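Local coordinates for protein 3'-5' exonuclease crn-4 (Caenorhabditis elegans, PDB 5DK5) that digests RNA and DNA from the 3' end as a DEDDh-family exonuclease and takes part in apoptotic DNA degradation, at residues I23-T28 with R123-R128; C39-F44 with Q131-L136; A117-S122 with I149-I154. One frame throughout, in Å; residues are numbered along the deposited sequence.

Contact 1. Residues I23-T28 with R123-R128; sequences ILDFET and RQDLWR. With IPA (isopropyl alcohol), chain L; IPA (isopropyl alcohol), chain M.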
loop_
_atom_site.group_PDB
_atom_site.type_symbol
_atom_site.label_atom_id
_atom_site.label_comp_id
_atom_site.label_asym_id
_atom_site.label_seq_id
_atom_site.Cartn_x
_atom_site.Cartn_y
_atom_site.Cartn_z
ATOM N N ILE B 23 6.763 -27.754 7.870
ATOM C CA ILE B 23 6.091 -26.671 8.571
ATOM C C ILE B 23 6.148 -25.415 7.703
ATOM O O ILE B 23 7.212 -24.826 7.524
ATOM C CB ILE B 23 6.724 -26.398 9.947
ATOM C CG1 ILE B 23 6.548 -27.607 10.869
ATOM C CG2 ILE B 23 6.096 -25.170 10.599
ATOM C CD1 ILE B 23 7.620 -28.669 10.720
ATOM N N LEU B 24 4.997 -25.016 7.172
ATOM C CA LEU B 24 4.916 -23.927 6.203
ATOM C C LEU B 24 4.388 -22.640 6.831
ATOM O O LEU B 24 3.537 -22.678 7.720
ATOM C CB LEU B 24 4.025 -24.347 5.031
ATOM C CG LEU B 24 3.708 -23.296 3.966
ATOM C CD1 LEU B 24 3.596 -23.963 2.605
ATOM C CD2 LEU B 24 2.419 -22.554 4.288
ATOM N N ASP B 25 4.890 -21.502 6.355
ATOM C CA ASP B 25 4.455 -20.202 6.852
ATOM C C ASP B 25 4.567 -19.109 5.794
ATOM O O ASP B 25 5.630 -18.908 5.203
ATOM C CB ASP B 25 5.270 -19.797 8.078
ATOM C CG ASP B 25 4.818 -18.474 8.661
ATOM O OD1 ASP B 25 5.250 -17.415 8.161
ATOM O OD2 ASP B 25 4.025 -18.494 9.622
ATOM N N PHE B 26 3.462 -18.404 5.573
ATOM C CA PHE B 26 3.437 -17.245 4.689
ATOM C C PHE B 26 3.260 -15.965 5.495
ATOM O O PHE B 26 2.505 -15.929 6.465
ATOM C CB PHE B 26 2.307 -17.352 3.660
ATOM C CG PHE B 26 2.537 -18.385 2.594
ATOM C CD1 PHE B 26 3.671 -18.348 1.800
ATOM C CD2 PHE B 26 1.597 -19.376 2.362
ATOM C CE1 PHE B 26 3.872 -19.290 0.810
ATOM C CE2 PHE B 26 1.793 -20.321 1.374
ATOM C CZ PHE B 26 2.932 -20.278 0.596
ATOM N N GLU B 27 3.980 -14.925 5.092
ATOM C CA GLU B 27 3.711 -13.569 5.555
ATOM C C GLU B 27 3.309 -12.747 4.344
ATOM O O GLU B 27 3.830 -12.961 3.248
ATOM C CB GLU B 27 4.930 -12.969 6.252
ATOM C CG GLU B 27 5.398 -13.772 7.458
ATOM C CD GLU B 27 4.348 -13.872 8.551
ATOM O OE1 GLU B 27 3.575 -12.907 8.728
ATOM O OE2 GLU B 27 4.295 -14.922 9.229
ATOM N N THR B 28 2.376 -11.820 4.541
ATOM C CA THR B 28 1.805 -11.062 3.434
ATOM C C THR B 28 1.842 -9.560 3.670
ATOM O O THR B 28 2.087 -9.093 4.783
ATOM C CB THR B 28 0.331 -11.461 3.176
ATOM O OG1 THR B 28 -0.503 -10.941 4.221
ATOM C CG2 THR B 28 0.174 -12.978 3.105
ATOM N N ARG B 123 -5.767 -22.302 9.202
ATOM C CA ARG B 123 -6.188 -22.496 7.821
ATOM C C ARG B 123 -5.705 -21.354 6.937
ATOM O O ARG B 123 -5.624 -21.494 5.719
ATOM C CB ARG B 123 -7.712 -22.612 7.734
ATOM C CG ARG B 123 -8.466 -21.398 8.268
ATOM C CD ARG B 123 -9.968 -21.538 8.066
ATOM N NE ARG B 123 -10.509 -22.713 8.746
ATOM C CZ ARG B 123 -11.763 -23.140 8.627
ATOM N NH1 ARG B 123 -12.621 -22.496 7.846
ATOM N NH2 ARG B 123 -12.163 -24.218 9.288
ATOM N N GLN B 124 -5.376 -20.229 7.566
ATOM C CA GLN B 124 -5.078 -18.992 6.851
ATOM C C GLN B 124 -4.007 -19.146 5.771
ATOM O O GLN B 124 -4.180 -18.661 4.653
ATOM C CB GLN B 124 -4.641 -17.912 7.845
ATOM C CG GLN B 124 -5.680 -17.592 8.907
ATOM C CD GLN B 124 -6.983 -17.100 8.310
ATOM O OE1 GLN B 124 -6.987 -16.379 7.313
ATOM N NE2 GLN B 124 -8.098 -17.498 8.909
ATOM N N ASP B 125 -2.911 -19.819 6.104
ATOM C CA ASP B 125 -1.765 -19.912 5.202
ATOM C C ASP B 125 -2.118 -20.495 3.833
ATOM O O ASP B 125 -1.702 -19.963 2.805
ATOM C CB ASP B 125 -0.654 -20.753 5.836
ATOM C CG ASP B 125 0.010 -20.057 7.011
ATOM O OD1 ASP B 125 -0.454 -20.241 8.155
ATOM O OD2 ASP B 125 1.000 -19.327 6.788
ATOM N N LEU B 126 -2.887 -21.580 3.820
ATOM C CA LEU B 126 -3.172 -22.289 2.575
ATOM C C LEU B 126 -4.575 -22.014 2.032
ATOM O O LEU B 126 -4.745 -21.819 0.829
ATOM C CB LEU B 126 -2.976 -23.794 2.775
ATOM C CG LEU B 126 -1.530 -24.242 3.026
ATOM C CD1 LEU B 126 -1.465 -25.750 3.185
ATOM C CD2 LEU B 126 -0.588 -23.793 1.912
ATOM N N TRP B 127 -5.580 -21.994 2.900
ATOM C CA TRP B 127 -6.943 -21.752 2.435
ATOM C C TRP B 127 -7.125 -20.328 1.906
ATOM O O TRP B 127 -7.780 -20.128 0.883
ATOM C CB TRP B 127 -7.963 -22.015 3.543
ATOM C CG TRP B 127 -9.249 -21.290 3.313
ATOM C CD1 TRP B 127 -10.215 -21.597 2.399
ATOM C CD2 TRP B 127 -9.705 -20.121 4.003
ATOM N NE1 TRP B 127 -11.245 -20.692 2.480
ATOM C CE2 TRP B 127 -10.957 -19.777 3.457
ATOM C CE3 TRP B 127 -9.176 -19.334 5.030
ATOM C CZ2 TRP B 127 -11.688 -18.679 3.904
ATOM C CZ3 TRP B 127 -9.903 -18.245 5.472
ATOM C CH2 TRP B 127 -11.146 -17.928 4.911
ATOM N N ARG B 128 -6.553 -19.343 2.595
ATOM C CA ARG B 128 -6.710 -17.941 2.194
ATOM C C ARG B 128 -5.501 -17.421 1.425
ATOM O O ARG B 128 -5.596 -17.116 0.236
ATOM C CB ARG B 128 -6.960 -17.050 3.416
ATOM C CG ARG B 128 -7.109 -15.565 3.074
ATOM C CD ARG B 128 -7.571 -14.742 4.275
ATOM N NE ARG B 128 -6.579 -14.728 5.344
ATOM C CZ ARG B 128 -5.511 -13.935 5.374
ATOM N NH1 ARG B 128 -5.279 -13.080 4.387
ATOM N NH2 ARG B 128 -4.668 -14.004 6.394
HETATM C C1 IPA L . -8.465 -22.851 13.933
HETATM C C2 IPA L . -7.700 -21.935 13.005
HETATM C C3 IPA L . -8.070 -20.494 13.282
HETATM O O2 IPA L . -8.038 -22.248 11.676
HETATM C C1 IPA M . -7.155 -11.421 0.110
HETATM C C2 IPA M . -8.187 -11.831 1.135
HETATM C C3 IPA M . -8.826 -13.135 0.707
HETATM O O2 IPA M . -7.555 -11.998 2.383
HETATM O O HOH W 1 -2.551 -11.887 5.792
#

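Contact 2. Residues C39-F44 with Q131-L136; sequences CEVIQF and QYQMKL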
loop_
_atom_site.group_PDB
_atom_site.type_symbol
_atom_site.label_atom_id
_atom_site.label_comp_id
_atom_site.label_asym_id
_atom_site.label_seq_id
_atom_site.Cartn_x
_atom_site.Cartn_y
_atom_site.Cartn_z
ATOM N N CYS B 39 -4.018 -9.172 -0.079
ATOM C CA CYS B 39 -2.803 -9.699 0.531
ATOM C C CYS B 39 -1.926 -10.450 -0.467
ATOM O O CYS B 39 -2.369 -11.408 -1.102
ATOM C CB CYS B 39 -3.159 -10.624 1.697
ATOM S SG CYS B 39 -4.088 -9.825 3.023
ATOM N N GLU B 40 -0.680 -9.998 -0.595
ATOM C CA GLU B 40 0.326 -10.664 -1.416
ATOM C C GLU B 40 1.427 -11.239 -0.537
ATOM O O GLU B 40 1.877 -10.585 0.401
ATOM C CB GLU B 40 0.939 -9.693 -2.422
ATOM C CG GLU B 40 -0.037 -9.112 -3.416
ATOM C CD GLU B 40 0.596 -8.027 -4.259
ATOM O OE1 GLU B 40 0.715 -6.885 -3.768
ATOM O OE2 GLU B 40 0.989 -8.320 -5.409
ATOM N N VAL B 41 1.868 -12.453 -0.852
ATOM C CA VAL B 41 2.962 -13.089 -0.128
ATOM C C VAL B 41 4.246 -12.277 -0.268
ATOM O O VAL B 41 4.621 -11.889 -1.375
ATOM C CB VAL B 41 3.212 -14.523 -0.639
ATOM C CG1 VAL B 41 4.414 -15.152 0.061
ATOM C CG2 VAL B 41 1.977 -15.382 -0.437
ATOM N N ILE B 42 4.918 -12.029 0.855
ATOM C CA ILE B 42 6.186 -11.301 0.854
ATOM C C ILE B 42 7.299 -12.097 1.538
ATOM O O ILE B 42 8.470 -11.727 1.456
ATOM C CB ILE B 42 6.050 -9.924 1.535
ATOM C CG1 ILE B 42 5.454 -10.068 2.936
ATOM C CG2 ILE B 42 5.182 -9.004 0.680
ATOM C CD1 ILE B 42 5.377 -8.761 3.702
ATOM N N GLN B 43 6.934 -13.184 2.212
ATOM C CA GLN B 43 7.927 -14.127 2.716
ATOM C C GLN B 43 7.391 -15.556 2.679
ATOM O O GLN B 43 6.231 -15.812 3.005
ATOM C CB GLN B 43 8.364 -13.762 4.133
ATOM C CG GLN B 43 9.546 -14.590 4.622
ATOM C CD GLN B 43 10.157 -14.057 5.903
ATOM O OE1 GLN B 43 9.603 -13.167 6.550
ATOM N NE2 GLN B 43 11.309 -14.603 6.275
ATOM N N PHE B 44 8.264 -16.475 2.276
ATOM C CA PHE B 44 7.920 -17.872 2.044
ATOM C C PHE B 44 8.882 -18.745 2.849
ATOM O O PHE B 44 10.039 -18.908 2.463
ATOM C CB PHE B 44 8.006 -18.178 0.542
ATOM C CG PHE B 44 7.304 -19.440 0.114
ATOM C CD1 PHE B 44 7.052 -20.469 1.006
ATOM C CD2 PHE B 44 6.903 -19.594 -1.204
ATOM C CE1 PHE B 44 6.411 -21.623 0.591
ATOM C CE2 PHE B 44 6.263 -20.744 -1.623
ATOM C CZ PHE B 44 6.017 -21.759 -0.727
ATOM N N GLN B 131 -4.297 -19.597 -1.657
ATOM C CA GLN B 131 -5.347 -19.593 -2.674
ATOM C C GLN B 131 -5.451 -18.246 -3.397
ATOM O O GLN B 131 -5.566 -18.196 -4.623
ATOM C CB GLN B 131 -6.697 -19.949 -2.044
ATOM C CG GLN B 131 -7.550 -20.852 -2.911
ATOM C CD GLN B 131 -8.964 -21.017 -2.390
ATOM O OE1 GLN B 131 -9.906 -21.162 -3.168
ATOM N NE2 GLN B 131 -9.121 -21.007 -1.070
ATOM N N TYR B 132 -5.404 -17.156 -2.637
ATOM C CA TYR B 132 -5.549 -15.821 -3.211
ATOM C C TYR B 132 -4.331 -15.442 -4.047
ATOM O O TYR B 132 -4.467 -14.874 -5.133
ATOM C CB TYR B 132 -5.766 -14.783 -2.110
ATOM C CG TYR B 132 -6.099 -13.408 -2.641
ATOM C CD1 TYR B 132 -7.379 -13.108 -3.085
ATOM C CD2 TYR B 132 -5.135 -12.413 -2.703
ATOM C CE1 TYR B 132 -7.690 -11.857 -3.573
ATOM C CE2 TYR B 132 -5.438 -11.154 -3.188
ATOM C CZ TYR B 132 -6.716 -10.883 -3.621
ATOM O OH TYR B 132 -7.021 -9.632 -4.107
ATOM N N GLN B 133 -3.144 -15.754 -3.538
ATOM C CA GLN B 133 -1.907 -15.468 -4.254
ATOM C C GLN B 133 -1.839 -16.263 -5.557
ATOM O O GLN B 133 -1.346 -15.764 -6.570
ATOM C CB GLN B 133 -0.693 -15.781 -3.376
ATOM C CG GLN B 133 0.652 -15.486 -4.024
ATOM C CD GLN B 133 0.835 -14.018 -4.350
ATOM O OE1 GLN B 133 0.983 -13.184 -3.455
ATOM N NE2 GLN B 133 0.824 -13.693 -5.637
ATOM N N MET B 134 -2.339 -17.497 -5.527
ATOM C CA MET B 134 -2.363 -18.342 -6.718
ATOM C C MET B 134 -3.234 -17.711 -7.799
ATOM O O MET B 134 -2.932 -17.811 -8.987
ATOM C CB MET B 134 -2.882 -19.745 -6.390
ATOM C CG MET B 134 -1.941 -20.609 -5.554
ATOM S SD MET B 134 -0.317 -20.892 -6.262
ATOM C CE MET B 134 0.408 -21.865 -4.948
ATOM N N LYS B 135 -4.317 -17.064 -7.379
ATOM C CA LYS B 135 -5.209 -16.381 -8.309
ATOM C C LYS B 135 -4.506 -15.184 -8.934
ATOM O O LYS B 135 -4.580 -14.979 -10.144
ATOM C CB LYS B 135 -6.489 -15.930 -7.601
ATOM C CG LYS B 135 -7.489 -15.204 -8.500
ATOM C CD LYS B 135 -8.075 -16.139 -9.544
ATOM C CE LYS B 135 -9.140 -15.453 -10.380
ATOM N NZ LYS B 135 -8.580 -14.337 -11.184
ATOM N N LEU B 136 -3.832 -14.393 -8.102
ATOM C CA LEU B 136 -3.093 -13.231 -8.586
ATOM C C LEU B 136 -2.037 -13.644 -9.606
ATOM O O LEU B 136 -1.851 -12.981 -10.627
ATOM C CB LEU B 136 -2.423 -12.488 -7.428
ATOM C CG LEU B 136 -3.320 -11.868 -6.356
ATOM C CD1 LEU B 136 -2.469 -11.114 -5.349
ATOM C CD2 LEU B 136 -4.362 -10.951 -6.973
HETATM O O HOH W 2 1.278 -10.998 -6.782
HETATM O O HOH W 3 3.398 -11.759 -3.771
#

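Contact 3. Residues A117-S122 with I149-I154; sequences AFVCDS and INLYKI. With IPA (isopropyl alcohol), chain L.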
loop_
_atom_site.group_PDB
_atom_site.type_symbol
_atom_site.label_atom_id
_atom_site.label_comp_id
_atom_site.label_asym_id
_atom_site.label_seq_id
_atom_site.Cartn_x
_atom_site.Cartn_y
_atom_site.Cartn_z
ATOM N N ALA B 117 3.368 -33.950 3.977
ATOM C CA ALA B 117 2.256 -33.022 4.169
ATOM C C ALA B 117 2.724 -31.745 4.851
ATOM O O ALA B 117 3.663 -31.760 5.649
ATOM C CB ALA B 117 1.156 -33.679 4.981
ATOM N N PHE B 118 2.060 -30.639 4.528
ATOM C CA PHE B 118 2.390 -29.354 5.124
ATOM C C PHE B 118 1.660 -29.161 6.447
ATOM O O PHE B 118 0.522 -29.599 6.608
ATOM C CB PHE B 118 2.054 -28.213 4.160
ATOM C CG PHE B 118 2.953 -28.154 2.963
ATOM C CD1 PHE B 118 4.187 -27.534 3.040
ATOM C CD2 PHE B 118 2.570 -28.726 1.762
ATOM C CE1 PHE B 118 5.021 -27.482 1.941
ATOM C CE2 PHE B 118 3.400 -28.679 0.661
ATOM C CZ PHE B 118 4.627 -28.056 0.750
ATOM N N VAL B 119 2.337 -28.510 7.388
ATOM C CA VAL B 119 1.767 -28.198 8.692
ATOM C C VAL B 119 1.712 -26.687 8.879
ATOM O O VAL B 119 2.681 -25.983 8.588
ATOM C CB VAL B 119 2.590 -28.827 9.831
ATOM C CG1 VAL B 119 1.954 -28.529 11.184
ATOM C CG2 VAL B 119 2.725 -30.331 9.618
ATOM N N CYS B 120 0.574 -26.198 9.360
ATOM C CA CYS B 120 0.386 -24.774 9.612
ATOM C C CYS B 120 -0.308 -24.588 10.955
ATOM O O CYS B 120 -0.857 -25.539 11.512
ATOM C CB CYS B 120 -0.426 -24.127 8.488
ATOM S SG CYS B 120 0.280 -24.347 6.836
ATOM N N ASP B 121 -0.281 -23.365 11.475
ATOM C CA ASP B 121 -0.901 -23.076 12.763
ATOM C C ASP B 121 -2.370 -22.688 12.597
ATOM O O ASP B 121 -3.083 -22.502 13.581
ATOM C CB ASP B 121 -0.137 -21.966 13.486
ATOM C CG ASP B 121 -0.238 -20.629 12.785
ATOM O OD1 ASP B 121 -0.419 -20.606 11.549
ATOM O OD2 ASP B 121 -0.129 -19.596 13.476
ATOM N N SER B 122 -2.819 -22.573 11.351
ATOM C CA SER B 122 -4.220 -22.279 11.064
ATOM C C SER B 122 -4.525 -22.556 9.597
ATOM O O SER B 122 -3.656 -22.989 8.844
ATOM C CB SER B 122 -4.558 -20.823 11.406
ATOM O OG SER B 122 -3.910 -19.923 10.523
ATOM N N ILE B 149 -2.191 -30.148 7.372
ATOM C CA ILE B 149 -2.389 -30.371 8.796
ATOM C C ILE B 149 -2.555 -29.052 9.537
ATOM O O ILE B 149 -1.606 -28.280 9.673
ATOM C CB ILE B 149 -1.207 -31.153 9.404
ATOM C CG1 ILE B 149 -1.006 -32.465 8.635
ATOM C CG2 ILE B 149 -1.445 -31.403 10.896
ATOM C CD1 ILE B 149 0.084 -33.366 9.176
ATOM N N ASN B 150 -3.771 -28.798 10.006
ATOM C CA ASN B 150 -4.037 -27.660 10.875
ATOM C C ASN B 150 -3.653 -28.040 12.299
ATOM O O ASN B 150 -4.393 -28.746 12.984
ATOM C CB ASN B 150 -5.507 -27.250 10.792
ATOM C CG ASN B 150 -5.794 -25.944 11.507
ATOM O OD1 ASN B 150 -5.137 -25.593 12.487
ATOM N ND2 ASN B 150 -6.787 -25.215 11.016
ATOM N N LEU B 151 -2.488 -27.575 12.738
ATOM C CA LEU B 151 -1.932 -28.011 14.014
ATOM C C LEU B 151 -2.758 -27.516 15.196
ATOM O O LEU B 151 -2.823 -28.175 16.233
ATOM C CB LEU B 151 -0.486 -27.533 14.157
ATOM C CG LEU B 151 0.318 -28.202 15.275
ATOM C CD1 LEU B 151 0.538 -29.674 14.974
ATOM C CD2 LEU B 151 1.649 -27.500 15.474
ATOM N N TYR B 152 -3.386 -26.354 15.039
ATOM C CA TYR B 152 -4.184 -25.774 16.114
ATOM C C TYR B 152 -5.454 -26.583 16.331
ATOM O O TYR B 152 -5.977 -26.657 17.443
ATOM C CB TYR B 152 -4.540 -24.321 15.807
ATOM C CG TYR B 152 -5.255 -23.629 16.944
ATOM C CD1 TYR B 152 -4.550 -23.149 18.038
ATOM C CD2 TYR B 152 -6.633 -23.460 16.926
ATOM C CE1 TYR B 152 -5.195 -22.519 19.082
ATOM C CE2 TYR B 152 -7.288 -22.829 17.968
ATOM C CZ TYR B 152 -6.563 -22.361 19.042
ATOM O OH TYR B 152 -7.209 -21.732 20.082
ATOM N N LYS B 153 -5.950 -27.179 15.255
ATOM C CA LYS B 153 -7.132 -28.022 15.332
ATOM C C LYS B 153 -6.832 -29.289 16.129
ATOM O O LYS B 153 -7.670 -29.766 16.893
ATOM C CB LYS B 153 -7.621 -28.379 13.932
ATOM C CG LYS B 153 -8.875 -29.228 13.912
ATOM C CD LYS B 153 -9.286 -29.532 12.484
ATOM C CE LYS B 153 -10.491 -30.450 12.431
ATOM N NZ LYS B 153 -10.818 -30.808 11.033
ATOM N N ILE B 154 -5.633 -29.830 15.944
ATOM C CA ILE B 154 -5.195 -30.993 16.706
ATOM C C ILE B 154 -4.979 -30.589 18.157
ATOM O O ILE B 154 -5.305 -31.336 19.080
ATOM C CB ILE B 154 -3.897 -31.594 16.132
ATOM C CG1 ILE B 154 -4.085 -31.930 14.650
ATOM C CG2 ILE B 154 -3.483 -32.838 16.927
ATOM C CD1 ILE B 154 -2.839 -32.429 13.968
HETATM C C1 IPA L . -8.465 -22.851 13.933
HETATM C C2 IPA L . -7.700 -21.935 13.005
HETATM C C3 IPA L . -8.070 -20.494 13.282
HETATM O O2 IPA L . -8.038 -22.248 11.676
#

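Contact 1. Residues I23-T28 with R123-R128
F26 and D125 form the polar centre of a buried strand-helix contact, where the first turn of helix 124-136 meets strand 20-28 deep in the protein. F26 N donates to D125 OD2 over 2.9 Å, and the bond is almost straight at 175°. With CG anti to its own carbonyl carbon (chi1 -70°), D125 sets CG beside the strand, and the F26 N-H meets OD2 nearly along the C-O axis. L24 CD2 lies 3.9 Å from D125 CB and also meets CD2 of L126. The F26 ring presents its edge to the helix: its CD2 is 3.4 Å from D125 O. Closer to the surface, R128 NE donates to Q124 OE1 at 2.6 Å, in the plane of the guanidinium. R128 NH2 donates to water 1 over 3.1 Å, and this water donates to T28 OG1 at 2.7 Å. NH1 of R128 donates to O2 of the isopropyl alcohol of chain M. An alanine in place of R128 would remove the guanidinium; the Q124 amide would probably be freer to turn, and water 1 would lose its link to the helix. D25 and E27 bind magnesium, and D25 OD2 comes within 4.2 Å of D125 OD2. Strand 20-28 carries the D-x-E motif, and D125 sits where the second-motif aspartate is expected. The contact is thus consistent with the acidic cluster of a DEDDh active site in an RNase H-like fold.

Contact 2. Residues C39-F44 with Q131-L136
Q133 and V41 meet because Q133 first extends from helix 124-136 and then bends. Its CG is anti to the backbone N (chi1 -179°), and the bend at chi2 (62°) brings CD close to the strand. The rotation about the last bond then sets OE1 against V41 N. V41 N donates to Q133 OE1 over 2.8 Å, in the plane of the carbonyl, with an N-H...O angle of 153°. Water 3 is a second donor to the same oxygen. It also donates to V41 O at 2.7 Å. V41 N is thus bound to OE1 directly, V41 O through the water. Water 2 accepts from Q133 NE2 and donates to E40 OE2, each over 3.0 Å. Q133 NE2 also bonds S137 OG. The E40 carboxylate has its main partners in the loop beyond: the backbone N atoms of V69, L70 and N71.

Two apolar contacts accompany these bonds. V41 CG2 lies 3.8 Å from Q133 CG. E40 CG touches L136 CD1 at 3.7 Å, the two side chains crossing at about a right angle.

C39 O lies at the edge of the Y132 ring, 3.4 Å from its CD2, while Y132 OH bonds F301 O. Next along the strand, I42 and Q43 both face E27 in a classic beta bulge. The contact joins the start of strand 41-50, the neighbour of strand 20-28, and the loop leading into it to helix 124-136, as in the alpha/beta core of the RNase H-like fold.

Contact 3. Residues A117-S122 with I149-I154
V119 and I149 form a parallel bridge between strands 116-120 and 147-150, the parallel pair of a beta-alpha-beta unit joined through helix 124-136. Three backbone bonds hold the two segments together. I149 N donates to F118 O at 2.9 Å. C120 N donates to I149 O at 3.0 Å. L151 N donates to C120 O at 2.9 Å, which carries the pairing into the first residue of helix 151-161. N150 N points the other way and is taken by N215 OD1. D121 O accepts from N172 ND2.

N150 is the N-cap of the helix. Its OD1 accepts from K153 N at 3.3 Å, with the donor 63° above the carbonyl plane, and more weakly from Y152 N. Its ND2 bonds E216 OE2 and also donates to O2 of the isopropyl alcohol of chain L, 3.3 Å away. S122 OG makes a weak bond to Q124 N, near the start of helix 124-136. On the face of the sheet that carries V119 and I149, V119 CG2 lies 4.0 Å from I149 CB. V119 CG1 meets L151 CB, also at 4.0 Å.

This chemistry implies a fixed strand-helix junction: the backbone of I149 and L151 ties it to strand 116-120, while the N150 side chain caps helix 151-161.

Strand 20-28 stands between the other two contacts in the sheet. E27 O and I42 N, 2.8 Å apart, probably bond contact 1 to contact 2. L24 N and V119 O, 2.9 Å apart, probably do the same for contact 3. Centre to centre, contact 1 is about 9 Å from contact 2 and about 10 Å from contact 3. The nearest atoms of contacts 2 and 3 are about 6 Å apart. The side chain of D25 lies about 3 Å from magnesium, that of V41 about 11 Å. The D121 side chain lies about 5 Å from that of D25; the two are about 4 and 5 Å from the bound MES. The isopropyl alcohol of chain L touches R123 and N150.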